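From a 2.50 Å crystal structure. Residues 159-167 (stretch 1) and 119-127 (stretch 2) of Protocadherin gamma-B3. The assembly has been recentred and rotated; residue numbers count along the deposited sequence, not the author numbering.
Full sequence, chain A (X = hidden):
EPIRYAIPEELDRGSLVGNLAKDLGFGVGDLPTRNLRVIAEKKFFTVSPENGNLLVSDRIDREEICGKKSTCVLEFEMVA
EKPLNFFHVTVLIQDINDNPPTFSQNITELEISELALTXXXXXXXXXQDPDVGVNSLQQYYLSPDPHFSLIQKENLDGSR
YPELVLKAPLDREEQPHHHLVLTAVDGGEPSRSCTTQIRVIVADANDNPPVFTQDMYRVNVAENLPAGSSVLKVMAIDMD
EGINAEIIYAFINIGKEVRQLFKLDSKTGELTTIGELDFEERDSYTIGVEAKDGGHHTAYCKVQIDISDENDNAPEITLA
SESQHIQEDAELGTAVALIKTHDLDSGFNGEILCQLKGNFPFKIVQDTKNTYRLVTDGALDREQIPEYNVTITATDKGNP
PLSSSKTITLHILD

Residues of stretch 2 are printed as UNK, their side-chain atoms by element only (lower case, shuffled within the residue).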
# COMPACT_ATOMS: atom_id res chain seq x y z
N SER A 159 27.99 3.48 26.85
CA SER A 159 27.29 4.64 26.32
C SER A 159 25.81 4.34 26.16
O SER A 159 25.41 3.24 25.76
CB SER A 159 27.89 5.06 24.98
OG SER A 159 27.74 4.04 24.01
N ARG A 160 24.98 5.34 26.46
CA ARG A 160 23.53 5.18 26.45
C ARG A 160 22.96 5.55 25.08
O ARG A 160 23.50 6.41 24.37
CB ARG A 160 22.88 6.04 27.53
CG ARG A 160 23.07 5.55 28.96
CD ARG A 160 24.47 5.86 29.49
NE ARG A 160 24.63 5.45 30.88
CZ ARG A 160 24.49 6.26 31.92
NH1 ARG A 160 24.66 5.80 33.15
NH2 ARG A 160 24.17 7.53 31.73
N TYR A 161 21.85 4.90 24.73
CA TYR A 161 21.10 5.26 23.53
C TYR A 161 19.62 5.03 23.80
O TYR A 161 19.27 4.08 24.52
CB TYR A 161 21.55 4.46 22.30
CG TYR A 161 21.28 2.97 22.36
CD1 TYR A 161 20.14 2.43 21.78
CD2 TYR A 161 22.18 2.11 22.97
CE1 TYR A 161 19.90 1.07 21.81
CE2 TYR A 161 21.95 0.75 23.01
CZ TYR A 161 20.80 0.23 22.43
OH TYR A 161 20.56 -1.12 22.47
N PRO A 162 18.75 5.89 23.27
CA PRO A 162 17.32 5.75 23.54
C PRO A 162 16.56 5.04 22.44
O PRO A 162 17.02 4.96 21.30
CB PRO A 162 16.86 7.21 23.67
CG PRO A 162 17.74 7.92 22.67
CD PRO A 162 19.06 7.18 22.63
N GLU A 163 15.39 4.51 22.78
CA GLU A 163 14.48 3.89 21.82
C GLU A 163 13.05 4.28 22.18
O GLU A 163 12.68 4.27 23.36
CB GLU A 163 14.62 2.37 21.81
CG GLU A 163 15.89 1.85 21.15
CD GLU A 163 15.96 0.33 21.14
OE1 GLU A 163 15.25 -0.30 21.95
OE2 GLU A 163 16.72 -0.22 20.32
N LEU A 164 12.27 4.62 21.16
CA LEU A 164 10.87 4.94 21.36
C LEU A 164 10.05 3.65 21.39
O LEU A 164 10.28 2.74 20.59
CB LEU A 164 10.38 5.85 20.23
CG LEU A 164 9.08 6.63 20.46
CD1 LEU A 164 9.25 7.63 21.59
CD2 LEU A 164 8.66 7.33 19.17
N VAL A 165 9.11 3.57 22.33
CA VAL A 165 8.29 2.38 22.49
C VAL A 165 6.82 2.78 22.46
O VAL A 165 6.43 3.80 23.03
CB VAL A 165 8.64 1.61 23.78
CG1 VAL A 165 8.46 2.49 25.01
CG2 VAL A 165 7.80 0.35 23.91
N LEU A 166 6.02 1.98 21.77
CA LEU A 166 4.59 2.22 21.64
C LEU A 166 3.85 1.46 22.73
O LEU A 166 3.92 0.23 22.80
CB LEU A 166 4.10 1.77 20.26
CG LEU A 166 2.65 2.11 19.88
CD1 LEU A 166 2.53 3.58 19.55
CD2 LEU A 166 2.19 1.24 18.71
N LYS A 167 3.14 2.20 23.59
CA LYS A 167 2.37 1.58 24.67
C LYS A 167 0.87 1.61 24.43
O LYS A 167 0.14 0.92 25.15
CB LYS A 167 2.69 2.27 26.01
CG LYS A 167 2.40 3.76 26.03
CD LYS A 167 2.65 4.33 27.42
CE LYS A 167 2.38 5.82 27.46
NZ LYS A 167 2.62 6.40 28.81
N UNK A 119 3.93 -2.16 22.17
CA UNK A 119 5.24 -2.65 22.51
C UNK A 119 6.26 -2.56 21.40
O UNK A 119 7.42 -2.96 21.60
N UNK A 120 5.88 -2.05 20.23
CA UNK A 120 6.81 -1.91 19.12
C UNK A 120 7.90 -0.91 19.46
O UNK A 120 7.66 0.10 20.13
c UNK A 120 6.06 -1.47 17.86
N UNK A 121 9.11 -1.20 18.99
CA UNK A 121 10.29 -0.39 19.29
C UNK A 121 10.80 0.27 18.01
O UNK A 121 10.88 -0.37 16.96
c UNK A 121 11.39 -1.25 19.91
c UNK A 121 12.69 -0.46 20.04
o UNK A 121 10.98 -1.69 21.22
N UNK A 122 11.14 1.55 18.12
CA UNK A 122 11.65 2.34 17.01
C UNK A 122 12.93 3.04 17.43
O UNK A 122 13.01 3.59 18.54
c UNK A 122 7.71 1.63 14.82
c UNK A 122 6.75 1.65 15.82
c UNK A 122 9.26 2.76 16.28
c UNK A 122 10.61 3.36 16.53
c UNK A 122 8.29 2.77 17.27
c UNK A 122 8.96 2.18 15.06
c UNK A 122 7.04 2.22 17.04
N UNK A 123 13.92 3.03 16.55
CA UNK A 123 15.22 3.61 16.86
C UNK A 123 15.15 5.13 16.86
O UNK A 123 14.53 5.74 16.00
c UNK A 123 16.27 3.13 15.86
N UNK A 124 15.81 5.73 17.85
CA UNK A 124 15.93 7.18 17.95
C UNK A 124 17.39 7.58 17.82
O UNK A 124 18.29 6.86 18.28
c UNK A 124 13.85 7.62 19.44
c UNK A 124 15.37 7.70 19.28
c UNK A 124 13.43 8.21 20.78
c UNK A 124 13.16 8.32 18.29
N UNK A 125 17.63 8.72 17.19
CA UNK A 125 19.00 9.22 17.05
C UNK A 125 19.54 9.64 18.41
O UNK A 125 18.89 10.38 19.15
c UNK A 125 20.54 11.93 14.75
o UNK A 125 21.67 12.13 14.26
o UNK A 125 19.50 12.47 14.31
c UNK A 125 20.43 11.00 15.93
c UNK A 125 19.04 10.38 16.07
N UNK A 126 20.74 9.17 18.73
CA UNK A 126 21.36 9.51 20.00
C UNK A 126 22.00 10.89 19.92
O UNK A 126 22.28 11.43 18.85
o UNK A 126 22.97 8.73 21.64
c UNK A 126 22.41 8.46 20.37
N UNK A 127 22.23 11.48 21.10
CA UNK A 127 22.88 12.77 21.18
C UNK A 127 24.40 12.61 21.13
O UNK A 127 24.95 11.56 21.49
c UNK A 127 22.47 13.51 22.45
O HOH W 1 17.97 3.67 18.72

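Position 119 has backbone atoms alone, without even a CB, and is therefore glycine. Its phi/psi of 98/0 would jam a CB against the preceding carbonyl, so the backbone itself calls for G119. Its N donates a very short hydrogen bond to L166 O, 2.5 Å.

Position 120 carries a single carbon, which makes it alanine. From A120, the CB meets L166 CB at 4.5 Å, while the backbone O accepts a hydrogen bond from L166 N at 3.0 Å and receives a CA-H...O contact from V165 CA at 3.3 Å.

At position 121 one carbon bears an oxygen and a carbon. This beta-branched pattern is threonine, a type that favours extended backbone. T121 pairs with V165, their side chains on the same face of the sheet as that of E163, whose OE1 lies 3.2 Å from T121 CG2.

Position 122 has one carbon followed by a ring of six carbons with no oxygen: phenylalanine. The edge of the F122 ring meets L166, with CE2 4.4 Å from L166 CB, and F122 CB lies 4.5 Å from L164 CB. An apolar ring suits this leucine-lined face.

Position 123 again has one carbon, hence alanine. A123 and E163 form a non-hydrogen-bonded pair; A123 CB stays 5.5 Å from E163 CG, the nearest atom of stretch 1, so the methyl adds no close contact.

Position 124 has four carbons forked at the second, the pattern of leucine. L124 sets CD1 3.9 Å from L164 CB and CB 4.1 Å from P162 CG, so its branched, apolar shape fits these buried neighbours.

Position 125 shows three carbons, the third with two oxygens: glutamate. The CA-to-CB bond of E125 leads away from stretch 1, so its charge need not be buried there; OE2 is hydrogen-bonded elsewhere in the structure.

Position 126 has one carbon and one oxygen, so it is serine. The compact S126 packs its CB 4.2 Å from P162 CD.

Position 127, with one carbon, is alanine; nothing on stretch 1 bears on the type of A127.

The contact is an antiparallel pairing. F122 and L164 exchange two hydrogen bonds, F122 N to L164 O and L164 N to F122 O, each 2.9 Å; L166 N to A120 O and G119 N to L166 O continue the ladder. Between L124 N and P162 O, 3.7 Å apart, a water bridges: it accepts from L124 N at 3.1 Å and can donate to P162 O at 3.0 Å. Apolar packing reinforces this frame, and together the stretches bury 637 Å².

Stretch 2 (119-127) GATFALESA
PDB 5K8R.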